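Alkaline phosphatase D (Bacillus subtilis, PDB 2YEQ) hydrolyses phosphate esters, releasing phosphate and an alcohol, at an active site that holds an iron(III) ion together with calcium. Local coordinates at residues L143-L149 with F202-W208; N269-V275 with A323-A329; V162-G166 with S412-G416. All coordinates share one frame; numbering follows the deposited sequence.

Contact 1 of 3, residues L143-L149 with F202-W208. With EDO (1,2-ethanediol), chain B.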
loop_
_atom_site.group_PDB
_atom_site.type_symbol
_atom_site.label_atom_id
_atom_site.label_comp_id
_atom_site.label_asym_id
_atom_site.label_seq_id
_atom_site.Cartn_x
_atom_site.Cartn_y
_atom_site.Cartn_z
ATOM N N LEU A 143 9.959 -11.411 8.307
ATOM C CA LEU A 143 9.549 -10.020 8.525
ATOM C C LEU A 143 8.815 -9.893 9.824
ATOM O O LEU A 143 8.137 -10.836 10.247
ATOM C CB LEU A 143 8.623 -9.568 7.385
ATOM C CG LEU A 143 9.067 -9.834 5.960
ATOM C CD1 LEU A 143 7.903 -9.494 5.003
ATOM C CD2 LEU A 143 10.355 -9.050 5.627
ATOM N N ASP A 144 8.923 -8.723 10.439
ATOM C CA ASP A 144 8.122 -8.357 11.589
ATOM C C ASP A 144 6.718 -7.854 11.177
ATOM O O ASP A 144 5.762 -8.025 11.919
ATOM C CB ASP A 144 8.815 -7.260 12.384
ATOM C CG ASP A 144 10.178 -7.712 12.961
ATOM O OD1 ASP A 144 10.173 -8.655 13.780
ATOM O OD2 ASP A 144 11.220 -7.108 12.602
ATOM N N LEU A 145 6.627 -7.210 10.022
ATOM C CA LEU A 145 5.327 -6.772 9.492
ATOM C C LEU A 145 5.414 -6.414 8.027
ATOM O O LEU A 145 6.502 -6.394 7.429
ATOM C CB LEU A 145 4.704 -5.652 10.342
ATOM C CG LEU A 145 5.436 -4.336 10.603
ATOM C CD1 LEU A 145 5.248 -3.419 9.449
ATOM C CD2 LEU A 145 4.886 -3.674 11.847
ATOM N N VAL A 146 4.246 -6.221 7.419
ATOM C CA VAL A 146 4.116 -5.822 6.040
ATOM C C VAL A 146 3.236 -4.559 5.994
ATOM O O VAL A 146 2.253 -4.456 6.750
ATOM C CB VAL A 146 3.460 -6.935 5.196
ATOM C CG1 VAL A 146 3.111 -6.449 3.800
ATOM C CG2 VAL A 146 4.398 -8.138 5.112
ATOM N N PHE A 147 3.614 -3.621 5.120
ATOM C CA PHE A 147 2.786 -2.455 4.768
ATOM C C PHE A 147 2.242 -2.586 3.365
ATOM O O PHE A 147 2.948 -2.962 2.438
ATOM C CB PHE A 147 3.619 -1.152 4.775
ATOM C CG PHE A 147 4.023 -0.698 6.134
ATOM C CD1 PHE A 147 3.180 0.073 6.898
ATOM C CD2 PHE A 147 5.283 -1.011 6.645
ATOM C CE1 PHE A 147 3.549 0.506 8.149
ATOM C CE2 PHE A 147 5.667 -0.566 7.914
ATOM C CZ PHE A 147 4.796 0.187 8.658
ATOM N N HIS A 148 0.963 -2.280 3.187
ATOM C CA HIS A 148 0.435 -2.118 1.856
ATOM C C HIS A 148 0.072 -0.641 1.684
ATOM O O HIS A 148 -0.566 -0.046 2.546
ATOM C CB HIS A 148 -0.750 -3.045 1.592
ATOM C CG HIS A 148 -0.994 -3.265 0.139
ATOM N ND1 HIS A 148 -1.610 -2.326 -0.656
ATOM C CD2 HIS A 148 -0.673 -4.291 -0.672
ATOM C CE1 HIS A 148 -1.651 -2.768 -1.898
ATOM N NE2 HIS A 148 -1.088 -3.962 -1.937
ATOM N N LEU A 149 0.523 -0.056 0.583
ATOM C CA LEU A 149 0.453 1.400 0.381
ATOM C C LEU A 149 -0.555 1.827 -0.688
ATOM O O LEU A 149 -0.575 3.001 -1.082
ATOM C CB LEU A 149 1.823 1.954 -0.002
ATOM C CG LEU A 149 2.946 1.692 1.012
ATOM C CD1 LEU A 149 4.248 2.361 0.517
ATOM C CD2 LEU A 149 2.577 2.130 2.416
ATOM N N PHE A 202 2.299 -12.854 8.111
ATOM C CA PHE A 202 2.711 -11.629 8.829
ATOM C C PHE A 202 1.519 -10.721 9.167
ATOM O O PHE A 202 0.539 -10.728 8.453
ATOM C CB PHE A 202 3.610 -10.756 7.949
ATOM C CG PHE A 202 4.594 -11.493 7.118
ATOM C CD1 PHE A 202 5.737 -12.042 7.699
ATOM C CD2 PHE A 202 4.447 -11.571 5.758
ATOM C CE1 PHE A 202 6.667 -12.690 6.934
ATOM C CE2 PHE A 202 5.388 -12.227 4.979
ATOM C CZ PHE A 202 6.498 -12.801 5.587
ATOM N N PRO A 203 1.635 -9.907 10.205
ATOM C CA PRO A 203 0.671 -8.822 10.414
ATOM C C PRO A 203 0.883 -7.734 9.385
ATOM O O PRO A 203 2.036 -7.424 9.063
ATOM C CB PRO A 203 1.015 -8.295 11.800
ATOM C CG PRO A 203 2.434 -8.686 12.019
ATOM C CD PRO A 203 2.721 -9.880 11.195
ATOM N N TRP A 204 -0.221 -7.175 8.872
ATOM C CA TRP A 204 -0.191 -6.140 7.851
ATOM C C TRP A 204 -0.721 -4.813 8.418
ATOM O O TRP A 204 -1.653 -4.790 9.249
ATOM C CB TRP A 204 -1.040 -6.509 6.646
ATOM C CG TRP A 204 -0.466 -7.545 5.722
ATOM C CD1 TRP A 204 0.197 -8.690 6.078
ATOM C CD2 TRP A 204 -0.538 -7.560 4.290
ATOM N NE1 TRP A 204 0.547 -9.392 4.969
ATOM C CE2 TRP A 204 0.103 -8.735 3.856
ATOM C CE3 TRP A 204 -1.072 -6.681 3.330
ATOM C CZ2 TRP A 204 0.222 -9.060 2.524
ATOM C CZ3 TRP A 204 -0.950 -6.989 2.023
ATOM C CH2 TRP A 204 -0.323 -8.180 1.610
ATOM N N VAL A 205 -0.116 -3.721 7.944
ATOM C CA VAL A 205 -0.575 -2.361 8.172
ATOM C C VAL A 205 -0.920 -1.819 6.795
ATOM O O VAL A 205 -0.042 -1.563 5.966
ATOM C CB VAL A 205 0.481 -1.507 8.886
ATOM C CG1 VAL A 205 -0.032 -0.065 9.158
ATOM C CG2 VAL A 205 0.831 -2.169 10.224
ATOM N N VAL A 206 -2.217 -1.687 6.516
ATOM C CA VAL A 206 -2.645 -1.285 5.184
ATOM C C VAL A 206 -3.108 0.179 5.161
ATOM O O VAL A 206 -3.656 0.692 6.142
ATOM C CB VAL A 206 -3.798 -2.221 4.670
ATOM C CG1 VAL A 206 -3.306 -3.692 4.596
ATOM C CG2 VAL A 206 -5.026 -2.116 5.590
ATOM N N THR A 207 -2.889 0.827 4.019
ATOM C CA THR A 207 -3.526 2.102 3.708
ATOM C C THR A 207 -3.812 2.103 2.233
ATOM O O THR A 207 -3.155 1.383 1.481
ATOM C CB THR A 207 -2.673 3.309 4.139
ATOM O OG1 THR A 207 -3.427 4.500 3.923
ATOM C CG2 THR A 207 -1.285 3.346 3.387
ATOM N N TRP A 208 -4.831 2.845 1.803
ATOM C CA TRP A 208 -5.317 2.723 0.420
ATOM C C TRP A 208 -4.748 3.846 -0.423
ATOM O O TRP A 208 -4.228 4.811 0.113
ATOM C CB TRP A 208 -6.858 2.774 0.374
ATOM C CG TRP A 208 -7.489 3.876 1.139
ATOM C CD1 TRP A 208 -7.076 5.176 1.226
ATOM C CD2 TRP A 208 -8.679 3.779 1.931
ATOM N NE1 TRP A 208 -7.937 5.887 2.039
ATOM C CE2 TRP A 208 -8.929 5.055 2.476
ATOM C CE3 TRP A 208 -9.569 2.739 2.214
ATOM C CZ2 TRP A 208 -10.014 5.311 3.309
ATOM C CZ3 TRP A 208 -10.641 2.987 3.044
ATOM C CH2 TRP A 208 -10.864 4.277 3.578
HETATM C C1 EDO B . 5.311 -13.363 11.828
HETATM O O1 EDO B . 3.894 -13.262 11.778
HETATM C C2 EDO B . 5.916 -11.991 12.048
HETATM O O2 EDO B . 7.280 -12.197 12.431
#

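Contact 2 of 3, residues N269-V275 with A323-A329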
loop_
_atom_site.group_PDB
_atom_site.type_symbol
_atom_site.label_atom_id
_atom_site.label_comp_id
_atom_site.label_asym_id
_atom_site.label_seq_id
_atom_site.Cartn_x
_atom_site.Cartn_y
_atom_site.Cartn_z
ATOM N N ASN A 269 11.625 2.084 20.500
ATOM C CA ASN A 269 12.194 3.410 20.280
ATOM C C ASN A 269 12.945 3.470 18.980
ATOM O O ASN A 269 13.651 4.431 18.716
ATOM C CB ASN A 269 13.129 3.798 21.427
ATOM C CG ASN A 269 14.431 2.978 21.443
ATOM O OD1 ASN A 269 14.663 2.085 20.603
ATOM N ND2 ASN A 269 15.281 3.274 22.417
ATOM N N LEU A 270 12.825 2.437 18.170
ATOM C CA LEU A 270 13.551 2.398 16.923
ATOM C C LEU A 270 12.896 3.262 15.819
ATOM O O LEU A 270 13.594 3.953 15.061
ATOM C CB LEU A 270 13.679 0.946 16.449
ATOM C CG LEU A 270 14.466 0.640 15.175
ATOM C CD1 LEU A 270 15.908 1.114 15.265
ATOM C CD2 LEU A 270 14.408 -0.888 14.852
ATOM N N ALA A 271 11.578 3.161 15.668
ATOM C CA ALA A 271 10.920 3.826 14.522
ATOM C C ALA A 271 9.494 4.224 14.876
ATOM O O ALA A 271 8.758 3.433 15.483
ATOM C CB ALA A 271 10.936 2.934 13.290
ATOM N N SER A 272 9.143 5.457 14.515
ATOM C CA SER A 272 7.797 6.006 14.664
ATOM C C SER A 272 7.169 6.043 13.262
ATOM O O SER A 272 7.733 6.642 12.347
ATOM C CB SER A 272 7.881 7.406 15.274
ATOM O OG SER A 272 6.640 8.093 15.231
ATOM N N PHE A 273 6.034 5.360 13.093
ATOM C CA PHE A 273 5.414 5.175 11.776
ATOM C C PHE A 273 4.131 5.998 11.705
ATOM O O PHE A 273 3.250 5.820 12.530
ATOM C CB PHE A 273 5.065 3.714 11.557
ATOM C CG PHE A 273 6.256 2.843 11.291
ATOM C CD1 PHE A 273 6.760 2.721 10.024
ATOM C CD2 PHE A 273 6.876 2.151 12.327
ATOM C CE1 PHE A 273 7.862 1.922 9.760
ATOM C CE2 PHE A 273 7.983 1.339 12.077
ATOM C CZ PHE A 273 8.479 1.236 10.788
ATOM N N ASN A 274 4.077 6.895 10.739
ATOM C CA ASN A 274 2.892 7.695 10.446
ATOM C C ASN A 274 2.318 7.167 9.158
ATOM O O ASN A 274 2.885 7.387 8.093
ATOM C CB ASN A 274 3.285 9.165 10.289
ATOM C CG ASN A 274 3.977 9.712 11.533
ATOM O OD1 ASN A 274 3.334 10.013 12.538
ATOM N ND2 ASN A 274 5.312 9.733 11.501
ATOM N N VAL A 275 1.206 6.447 9.271
ATOM C CA VAL A 275 0.516 5.885 8.122
ATOM C C VAL A 275 -0.517 6.937 7.636
ATOM O O VAL A 275 -1.463 7.243 8.347
ATOM C CB VAL A 275 -0.191 4.551 8.508
ATOM C CG1 VAL A 275 -0.870 3.956 7.322
ATOM C CG2 VAL A 275 0.853 3.539 9.097
ATOM N N ALA A 323 12.015 8.617 18.642
ATOM C CA ALA A 323 12.484 7.386 18.015
ATOM C C ALA A 323 13.695 7.659 17.161
ATOM O O ALA A 323 13.912 8.785 16.760
ATOM C CB ALA A 323 11.371 6.745 17.169
ATOM N N HIS A 324 14.479 6.621 16.871
ATOM C CA HIS A 324 15.627 6.739 15.959
ATOM C C HIS A 324 15.253 7.091 14.531
ATOM O O HIS A 324 16.074 7.659 13.808
ATOM C CB HIS A 324 16.454 5.448 15.927
ATOM C CG HIS A 324 17.199 5.191 17.200
ATOM N ND1 HIS A 324 18.272 5.958 17.596
ATOM C CD2 HIS A 324 16.996 4.286 18.189
ATOM C CE1 HIS A 324 18.708 5.528 18.770
ATOM N NE2 HIS A 324 17.945 4.521 19.156
ATOM N N TRP A 325 14.032 6.732 14.114
ATOM C CA TRP A 325 13.550 7.031 12.768
ATOM C C TRP A 325 12.089 7.513 12.793
ATOM O O TRP A 325 11.291 7.105 13.646
ATOM C CB TRP A 325 13.642 5.793 11.891
ATOM C CG TRP A 325 15.044 5.272 11.725
ATOM C CD1 TRP A 325 15.645 4.291 12.454
ATOM C CD2 TRP A 325 16.011 5.732 10.800
ATOM N NE1 TRP A 325 16.940 4.095 12.024
ATOM C CE2 TRP A 325 17.189 4.969 11.004
ATOM C CE3 TRP A 325 16.006 6.713 9.809
ATOM C CZ2 TRP A 325 18.340 5.173 10.261
ATOM C CZ3 TRP A 325 17.124 6.900 9.070
ATOM C CH2 TRP A 325 18.290 6.133 9.292
ATOM N N ASN A 326 11.766 8.397 11.861
ATOM C CA ASN A 326 10.391 8.906 11.677
ATOM C C ASN A 326 10.008 8.529 10.274
ATOM O O ASN A 326 10.728 8.833 9.334
ATOM C CB ASN A 326 10.363 10.417 11.853
ATOM C CG ASN A 326 10.524 10.823 13.271
ATOM O OD1 ASN A 326 9.701 10.484 14.111
ATOM N ND2 ASN A 326 11.597 11.570 13.568
ATOM N N VAL A 327 8.917 7.784 10.133
ATOM C CA VAL A 327 8.577 7.173 8.844
ATOM C C VAL A 327 7.208 7.689 8.396
ATOM O O VAL A 327 6.303 7.789 9.219
ATOM C CB VAL A 327 8.560 5.641 8.953
ATOM C CG1 VAL A 327 8.278 4.967 7.575
ATOM C CG2 VAL A 327 9.915 5.136 9.536
ATOM N N LEU A 328 7.123 8.070 7.125
ATOM C CA LEU A 328 5.861 8.386 6.460
ATOM C C LEU A 328 5.512 7.238 5.512
ATOM O O LEU A 328 6.103 7.082 4.470
ATOM C CB LEU A 328 5.963 9.697 5.667
ATOM C CG LEU A 328 6.348 10.997 6.373
ATOM C CD1 LEU A 328 6.009 12.218 5.452
ATOM C CD2 LEU A 328 5.703 11.065 7.714
ATOM N N ALA A 329 4.576 6.407 5.916
ATOM C CA ALA A 329 4.120 5.306 5.074
ATOM C C ALA A 329 2.927 5.853 4.307
ATOM O O ALA A 329 1.867 6.044 4.894
ATOM C CB ALA A 329 3.691 4.149 5.933
HETATM O O HOH W 1 6.890 10.334 13.943
#

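Contact 3 of 3, residues V162-G166 with S412-G416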
loop_
_atom_site.group_PDB
_atom_site.type_symbol
_atom_site.label_atom_id
_atom_site.label_comp_id
_atom_site.label_asym_id
_atom_site.label_seq_id
_atom_site.Cartn_x
_atom_site.Cartn_y
_atom_site.Cartn_z
ATOM N N VAL A 162 -5.240 -2.053 -19.810
ATOM C CA VAL A 162 -4.548 -3.155 -20.447
ATOM C C VAL A 162 -3.030 -2.963 -20.379
ATOM O O VAL A 162 -2.487 -1.927 -20.764
ATOM C CB VAL A 162 -5.023 -3.357 -21.879
ATOM C CG1 VAL A 162 -4.217 -4.506 -22.580
ATOM C CG2 VAL A 162 -6.557 -3.660 -21.865
ATOM N N SER A 163 -2.357 -3.978 -19.846
ATOM C CA SER A 163 -0.914 -3.954 -19.695
ATOM C C SER A 163 -0.228 -4.033 -21.060
ATOM O O SER A 163 -0.710 -4.710 -21.962
ATOM C CB SER A 163 -0.478 -5.137 -18.816
ATOM O OG SER A 163 0.878 -5.429 -18.983
ATOM N N LYS A 164 0.928 -3.384 -21.181
ATOM C CA LYS A 164 1.779 -3.546 -22.361
ATOM C C LYS A 164 2.143 -4.993 -22.638
ATOM O O LYS A 164 2.314 -5.350 -23.798
ATOM C CB LYS A 164 3.073 -2.744 -22.232
ATOM C CG LYS A 164 2.993 -1.361 -22.876
ATOM C CD LYS A 164 3.016 -1.422 -24.409
ATOM C CE LYS A 164 1.815 -0.703 -25.033
ATOM N NZ LYS A 164 1.771 0.738 -24.678
ATOM N N THR A 165 2.250 -5.832 -21.599
ATOM C CA THR A 165 2.592 -7.244 -21.814
ATOM C C THR A 165 1.376 -8.190 -21.772
ATOM O O THR A 165 1.539 -9.405 -21.756
ATOM C CB THR A 165 3.743 -7.703 -20.874
ATOM O OG1 THR A 165 3.435 -7.404 -19.505
ATOM C CG2 THR A 165 5.033 -7.001 -21.258
ATOM N N GLY A 166 0.157 -7.623 -21.787
ATOM C CA GLY A 166 -1.064 -8.409 -21.937
ATOM C C GLY A 166 -1.806 -8.600 -20.641
ATOM O O GLY A 166 -1.199 -8.728 -19.572
ATOM N N SER A 412 1.088 -4.334 -11.446
ATOM C CA SER A 412 0.532 -3.319 -12.371
ATOM C C SER A 412 1.589 -2.892 -13.359
ATOM O O SER A 412 2.725 -2.581 -12.973
ATOM C CB SER A 412 0.015 -2.095 -11.613
ATOM O OG SER A 412 -0.889 -2.485 -10.615
ATOM N N GLY A 413 1.227 -2.967 -14.635
ATOM C CA GLY A 413 2.102 -2.565 -15.725
ATOM C C GLY A 413 2.761 -3.712 -16.454
ATOM O O GLY A 413 3.261 -3.539 -17.561
ATOM N N GLY A 414 2.733 -4.907 -15.871
ATOM C CA GLY A 414 3.235 -6.077 -16.588
ATOM C C GLY A 414 4.721 -6.315 -16.347
ATOM O O GLY A 414 5.266 -5.912 -15.317
ATOM N N ASN A 415 5.393 -6.953 -17.297
ATOM C CA ASN A 415 6.728 -7.481 -17.022
ATOM C C ASN A 415 7.801 -6.417 -16.857
ATOM O O ASN A 415 8.745 -6.582 -16.053
ATOM C CB ASN A 415 7.143 -8.474 -18.102
ATOM C CG ASN A 415 6.262 -9.698 -18.135
ATOM O OD1 ASN A 415 5.695 -10.108 -17.105
ATOM N ND2 ASN A 415 6.131 -10.289 -19.315
ATOM N N GLY A 416 7.669 -5.331 -17.611
ATOM C CA GLY A 416 8.575 -4.203 -17.447
ATOM C C GLY A 416 9.983 -4.531 -17.933
ATOM O O GLY A 416 10.178 -5.377 -18.825
HETATM O O HOH W 2 1.947 -1.756 -19.284
#

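Contact 1 of 3, residues L143-L149 with F202-W208
Val-146 lies over one face of the Trp-204 indole, its CB 3.8 Å from the centroid of the five-membered ring and 9° off the ring normal, a CH-pi contact. With CG1 anti to the backbone N (chi1 171°), that methyl sits over the middle of the indole, while CG2 turns the other way and reaches CD2 of Phe-202 at 3.5 Å. Leu-143 takes one face of the Phe-202 ring, where its CD1 stands 3.6 Å from CZ, offset toward the rim. The His-148 imidazole runs alongside Trp-204, CD2 to CZ3 3.8 Å, and its polar ends are held elsewhere, ND1 by the backbone N of Gly-150 and NE2 by Gln-125. On the other face of the sheet Phe-147 and Val-205 lie side by side and point the same way, CD1 being 3.7 Å from the valine CB. Backbone hydrogen bonds alternate between the strands: Val-146 N gives to Pro-203 O, Val-205 N to Val-146 O, His-148 N to Val-205 O and Thr-207 N to His-148 O. A bound 1,2-ethanediol donates from O2 to Leu-143 O at 2.7 Å. Helices of the intervening chain carry strand 145-148 over to its parallel neighbour 203-206, with iron- and calcium-binding Asp-151 and calcium ligands Asp-209 and Asp-210 just beyond the strand ends, as is usual for the beta-sandwich core of calcineurin-like metallophosphatases.

Contact 2 of 3, residues N269-V275 with A323-A329
Ala-323 sets its methyl against the backbone of 269-275, CB lying 3.6 Å from Asn-269 O and almost as close to Ser-272 N. His-324 N then donates to Asn-269 O, and the imidazole stands beside the Asn-269 side chain, whose ND2 is hydrogen-bonded to Asn-113 OD1, with ring and amide planes 84° apart. Trp-325 N makes a weak, bent bond to Leu-270 O; the same oxygen meets the indole at its edge, 3.3 Å from CD1, while NE1 is taken by Thr-448 O. Leu-270 and Ala-271 form a classic beta bulge opposite Tyr-267, and past it the pairing becomes regular: Ser-272 N reaches Trp-325 O in a nearly straight bond (171°). Strands 271-275 and 325-329 run parallel in a mixed sheet of the phosphatase domain, between strands 263-267 and 374-378, joined by a connection that includes helix 308-320. That helix packs on Asn-274, Asn-326 and Leu-328, on the face that also bears Ser-272. There Asn-326 OD1, also bonded to Ser-321 OG, accepts from a water at 2.8 Å, which is shared with Ser-272 OG and Asn-274 ND2; His-264 NE2 also holds Ser-272 OG, and Asn-317 ND2 holds Asn-274 OD1. Val-327, on the opposite face, lies alongside Phe-273 with CB 3.6 Å from CD1. Val-327 O is gripped twice by Asn-274: with CG beside its own backbone N (chi1 -58°), the side chain brings ND2 within 3.2 Å of the oxygen that this N already holds, from the opposite side of the carbonyl plane. Leu-328 crosses the Asn-274 side chain. Ala-329 N donates to Asn-274 O.

Contact 3 of 3, residues V162-G166 with S412-G416
Ser-163 opens a type I beta turn that closes at Gly-166, and an ST turn within it: its OG accepts from Thr-165 N at 3.0 Å. With OG anti to the backbone N (chi1 161°), the hydroxyl also faces the loop 412-416, 3.4 Å from both Gly-413 O and the CA of Gly-414. Lys-164 sends its side chain away from the contact, but its backbone N donates to a water at 2.7 Å, and that water donates to Gly-413 O. Thr-165 bonds directly to the other loop. Its OG1, placed between the backbone N and the carbonyl carbon (chi1 53°), accepts from Asn-415 N with an N-H...O angle of 154°. Gly-414, with no side chain, presents its bare CA to both hydroxyls, 3.2 Å from Thr-165 OG1. Gly-166 N completes the turn by donating to Ser-163 O. The loop 412-416 is anchored beside the metal centre, since Ser-412 OG is hydrogen-bonded to the OH of Tyr-154, an iron ligand, and Gly-413 N to His-129. The Asn-415 amide is in turn fixed by Val-462 and Thr-463, OD1 accepting from the first and ND2 bonded to the second, which leaves ND2 packed 3.8 Å from the CB of Thr-165.

Contacts 1 and 2 are buried pairings of parallel strands in two different sheets, and those sheets pack on each other: Phe-147 CZ lies 3.5 Å from Phe-273 CD1, and Val-205 and Thr-207 meet Val-275. The outer faces differ. In contact 1 that side carries aromatic and aliphatic groups with a histidine, whereas in contact 2 serine and asparagines share a water. Contact 3 is smaller and partly buried; it joins two irregular loops through a hydroxyl, a water and glycine backbone, and touches neither of the others. Its centre is about 25 Å from that of contact 1 and about 34 Å from that of contact 2, across the chain's centre.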